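Local atomic coordinates of cupin 2, conserved barrel domain protein (Shewanella frigidimarina, PDB entry 2PFW), a protein that is of unknown function but folds as a small RmlC-like cupin barrel, related to the KdgF group of cupins. Residues E17-G20 against K24-M27; Q26-G29 against M35-K38. All blocks are in the same frame, centred on the assembly; numbering follows the deposited sequence.

Contact 1: E17-G20 against K24-M27; sequences EDIG and KRQM
The guanidinium of Arg25 lies flat against an aliphatic side chain: CG2 of Ile19 sits 3.7 Å above its plane, over one face and offset toward the rim. Ile19 CD1 follows at 3.9 Å from Arg25 NH1, and the two side chains cross at about a right angle. Arg25 leaves the strand with CG anti to the backbone N (chi1 -176°) and bends at chi3, which brings its flat end beneath the isoleucine. The carboxylate of Glu17, on the same face of the sheet, comes close without forming a salt bridge, OE1 staying 4.2 Å from Arg25 NH2. A water donates to Glu17 OE1 at 2.7 Å and, weakly, to Arg25 O.

Behind these side chains Glu17 and Arg25 form an antiparallel hydrogen-bonded pair, Glu17 N to Arg25 O and Arg25 N to Glu17 O both measuring 2.9 Å. Past the pair the chain turns: Asp18 OD1 accepts from Gly20 N at 2.9 Å in an Asx turn, the N-H arriving from above the carboxylate plane.

Phe111 makes a cation-pi contact with Arg25. Strand 17-18 is one of the two outermost strands of the six-stranded antiparallel sheet within this chain, and strand 23-31 separates it from strand 34-41.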
loop_
_atom_site.group_PDB
_atom_site.type_symbol
_atom_site.label_atom_id
_atom_site.label_comp_id
_atom_site.label_asym_id
_atom_site.label_seq_id
_atom_site.Cartn_x
_atom_site.Cartn_y
_atom_site.Cartn_z
ATOM N N GLU A 17 -1.049 -8.233 15.238
ATOM C CA GLU A 17 -0.771 -9.642 15.493
ATOM C C GLU A 17 0.731 -9.889 15.583
ATOM O O GLU A 17 1.489 -9.586 14.661
ATOM C CB GLU A 17 -1.403 -10.505 14.400
ATOM C CG GLU A 17 -1.202 -11.996 14.608
ATOM C CD GLU A 17 -2.027 -12.845 13.659
ATOM O OE1 GLU A 17 -2.514 -12.318 12.634
ATOM O OE2 GLU A 17 -2.189 -14.054 13.942
ATOM N N ASP A 18 1.171 -10.427 16.715
ATOM C CA ASP A 18 2.557 -10.834 16.902
ATOM C C ASP A 18 2.837 -12.107 16.108
ATOM O O ASP A 18 2.334 -13.177 16.445
ATOM C CB ASP A 18 2.861 -11.056 18.384
ATOM C CG ASP A 18 4.188 -11.760 18.607
ATOM O OD1 ASP A 18 5.072 -11.622 17.733
ATOM O OD2 ASP A 18 4.336 -12.442 19.640
ATOM N N ILE A 19 3.639 -11.992 15.062
ATOM C CA ILE A 19 3.943 -13.134 14.203
ATOM C C ILE A 19 5.376 -13.610 14.403
ATOM O O ILE A 19 5.924 -14.298 13.543
ATOM C CB ILE A 19 3.729 -12.765 12.723
ATOM C CG1 ILE A 19 4.579 -11.577 12.282
ATOM C CG2 ILE A 19 2.251 -12.534 12.453
ATOM C CD1 ILE A 19 4.775 -11.444 10.794
ATOM N N GLY A 20 5.978 -13.243 15.528
ATOM C CA GLY A 20 7.327 -13.654 15.870
ATOM C C GLY A 20 8.380 -13.038 14.969
ATOM O O GLY A 20 8.062 -12.397 13.967
ATOM N N LYS A 24 5.451 -7.529 13.731
ATOM C CA LYS A 24 4.037 -7.392 14.069
ATOM C C LYS A 24 3.244 -7.026 12.817
ATOM O O LYS A 24 3.712 -6.214 12.021
ATOM C CB LYS A 24 3.822 -6.339 15.146
ATOM C CG LYS A 24 4.229 -6.748 16.552
ATOM C CD LYS A 24 3.888 -5.673 17.565
ATOM C CE LYS A 24 5.107 -5.080 18.254
ATOM N NZ LYS A 24 5.530 -3.790 17.629
ATOM N N ARG A 25 2.071 -7.620 12.623
ATOM C CA ARG A 25 1.363 -7.456 11.355
ATOM C C ARG A 25 -0.077 -6.991 11.575
ATOM O O ARG A 25 -0.756 -7.508 12.463
ATOM C CB ARG A 25 1.360 -8.765 10.559
ATOM C CG ARG A 25 0.724 -8.668 9.184
ATOM C CD ARG A 25 1.019 -9.894 8.329
ATOM N NE ARG A 25 0.385 -11.079 8.885
ATOM C CZ ARG A 25 0.820 -12.324 8.895
ATOM N NH1 ARG A 25 1.979 -12.665 8.353
ATOM N NH2 ARG A 25 0.080 -13.271 9.465
ATOM N N GLN A 26 -0.519 -6.031 10.769
ATOM C CA GLN A 26 -1.908 -5.590 10.798
ATOM C C GLN A 26 -2.532 -5.597 9.405
ATOM O O GLN A 26 -1.991 -5.020 8.465
ATOM C CB GLN A 26 -2.035 -4.184 11.382
ATOM C CG GLN A 26 -3.474 -3.763 11.668
ATOM C CD GLN A 26 -3.539 -2.301 12.067
ATOM O OE1 GLN A 26 -3.031 -1.458 11.330
ATOM N NE2 GLN A 26 -4.148 -2.019 13.209
HETATM N N MSE A 27 -3.681 -6.249 9.283
HETATM C CA MSE A 27 -4.450 -6.222 8.040
HETATM C C MSE A 27 -4.998 -4.841 7.731
HETATM O O MSE A 27 -5.637 -4.315 8.588
HETATM C CB MSE A 27 -5.602 -7.243 8.117
HETATM C CG MSE A 27 -6.327 -7.416 6.772
HETATM SE SE MSE A 27 -5.149 -8.087 5.344
HETATM C CE MSE A 27 -4.561 -9.564 6.337
HETATM O O HOH W 1 -2.941 -10.005 11.401
#

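Contact 2: Q26-G29 against M35-K38; sequences QMLG and MAVK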
loop_
_atom_site.group_PDB
_atom_site.type_symbol
_atom_site.label_atom_id
_atom_site.label_comp_id
_atom_site.label_asym_id
_atom_site.label_seq_id
_atom_site.Cartn_x
_atom_site.Cartn_y
_atom_site.Cartn_z
ATOM N N GLN A 26 -0.519 -6.031 10.769
ATOM C CA GLN A 26 -1.908 -5.590 10.798
ATOM C C GLN A 26 -2.532 -5.597 9.405
ATOM O O GLN A 26 -1.991 -5.020 8.465
ATOM C CB GLN A 26 -2.035 -4.184 11.382
ATOM C CG GLN A 26 -3.474 -3.763 11.668
ATOM C CD GLN A 26 -3.539 -2.301 12.067
ATOM O OE1 GLN A 26 -3.031 -1.458 11.330
ATOM N NE2 GLN A 26 -4.148 -2.019 13.209
HETATM N N MSE A 27 -3.681 -6.249 9.283
HETATM C CA MSE A 27 -4.450 -6.222 8.040
HETATM C C MSE A 27 -4.998 -4.841 7.731
HETATM O O MSE A 27 -5.637 -4.315 8.588
HETATM C CB MSE A 27 -5.602 -7.243 8.117
HETATM C CG MSE A 27 -6.327 -7.416 6.772
HETATM SE SE MSE A 27 -5.149 -8.087 5.344
HETATM C CE MSE A 27 -4.561 -9.564 6.337
ATOM N N LEU A 28 -4.730 -4.316 6.545
ATOM C CA LEU A 28 -5.310 -3.047 6.122
ATOM C C LEU A 28 -6.542 -3.257 5.243
ATOM O O LEU A 28 -7.473 -2.450 5.246
ATOM C CB LEU A 28 -4.287 -2.216 5.351
ATOM C CG LEU A 28 -2.995 -1.906 6.121
ATOM C CD1 LEU A 28 -2.053 -1.084 5.265
ATOM C CD2 LEU A 28 -3.320 -1.199 7.425
ATOM N N GLY A 29 -6.543 -4.340 4.472
ATOM C CA GLY A 29 -7.704 -4.692 3.663
ATOM C C GLY A 29 -7.342 -5.747 2.635
ATOM O O GLY A 29 -6.212 -5.759 2.142
HETATM N N MSE A 35 -4.286 -7.535 -1.429
HETATM C CA MSE A 35 -4.140 -7.575 0.030
HETATM C C MSE A 35 -3.030 -6.652 0.525
HETATM O O MSE A 35 -1.977 -6.690 -0.025
HETATM C CB MSE A 35 -3.901 -9.005 0.520
HETATM C CG MSE A 35 -3.389 -9.123 1.955
HETATM SE SE MSE A 35 -3.176 -10.943 2.633
HETATM C CE MSE A 35 -4.854 -11.093 3.430
ATOM N N ALA A 36 -3.335 -5.861 1.549
ATOM C CA ALA A 36 -2.377 -4.908 2.098
ATOM C C ALA A 36 -2.285 -5.074 3.611
ATOM O O ALA A 36 -3.303 -5.098 4.308
ATOM C CB ALA A 36 -2.767 -3.490 1.736
ATOM N N VAL A 37 -1.063 -5.200 4.124
ATOM C CA VAL A 37 -0.875 -5.295 5.569
ATOM C C VAL A 37 0.135 -4.232 6.026
ATOM O O VAL A 37 0.841 -3.668 5.192
ATOM C CB VAL A 37 -0.391 -6.676 6.036
ATOM C CG1 VAL A 37 -1.352 -7.759 5.574
ATOM C CG2 VAL A 37 1.023 -6.942 5.537
ATOM N N LYS A 38 0.139 -4.005 7.328
ATOM C CA LYS A 38 1.068 -3.137 8.028
ATOM C C LYS A 38 1.981 -3.982 8.919
ATOM O O LYS A 38 1.488 -4.718 9.768
ATOM C CB LYS A 38 0.334 -2.098 8.874
ATOM C CG LYS A 38 1.173 -0.887 9.234
ATOM C CD LYS A 38 0.421 0.063 10.152
ATOM C CE LYS A 38 0.885 1.492 9.913
ATOM N NZ LYS A 38 0.340 2.423 10.941
HETATM O O HOH W 2 -2.574 1.303 11.214
#
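The segments 26-29 and 35-38, of strands 23-31 and 34-41, run antiparallel in this hairpin of the cupin barrel, their short axes at 143° and 4.4 Å apart, with Gln26 and Lys38 as a hydrogen-bonded pair before a classic beta bulge, where Leu28 and Gly29 both face Ala36, whose O takes Leu28 N at 2.8 Å and, more weakly, Gly29 N, while its N returns a bond to Gly29 O.

On one face the selenomethionines Met27 and Met35 cross at about a right angle, and their methyls are packed unusually tightly, CE to CE 3.3 Å. Met27 bends at chi2 (61°) and chi3 (53°), which turns CE toward the side chains of the neighbouring strand, 3.8 Å from Val37 CG1.

From within the bulge, Leu28 reaches over strand 34-41. Its CB lies 3.2 Å from Ala36 O, and CD2 continues to Lys38 CB at 4.0 Å. On this side the second subunit joins in: its Tyr59 packs on Leu28, its Val57 packs on Ala36, and its Ser81 hydrogen-bonds to Leu28 O.

Gln26 and Lys38 extend side by side in the same direction. The glutamine amide is anchored through NE2 to the backbone oxygens of Thr14 and Gly11, and a water donates to Gln26 OE1 at 2.8 Å while accepting from Lys38 NZ at 3.1 Å.

In the fold
Strand 23-31 carries both contacts, whose centres lie 10 Å apart in the same six-stranded antiparallel sheet. Along the chain, contact 1 comes first and joins the two strands of the hairpin 17-18 and 23-31; contact 2 follows in the next hairpin, with strand 34-41, and the two share Gln26 and Met27. They also touch directly, Arg25 CG packing 3.9 Å from Val37 CB. Contact 1 lies at the surface, with no other chain of the assembly touching it, whereas contact 2 is buried and meets the second subunit. Three consecutive strands thus lead from an outer edge of the barrel wall to a dimer interface.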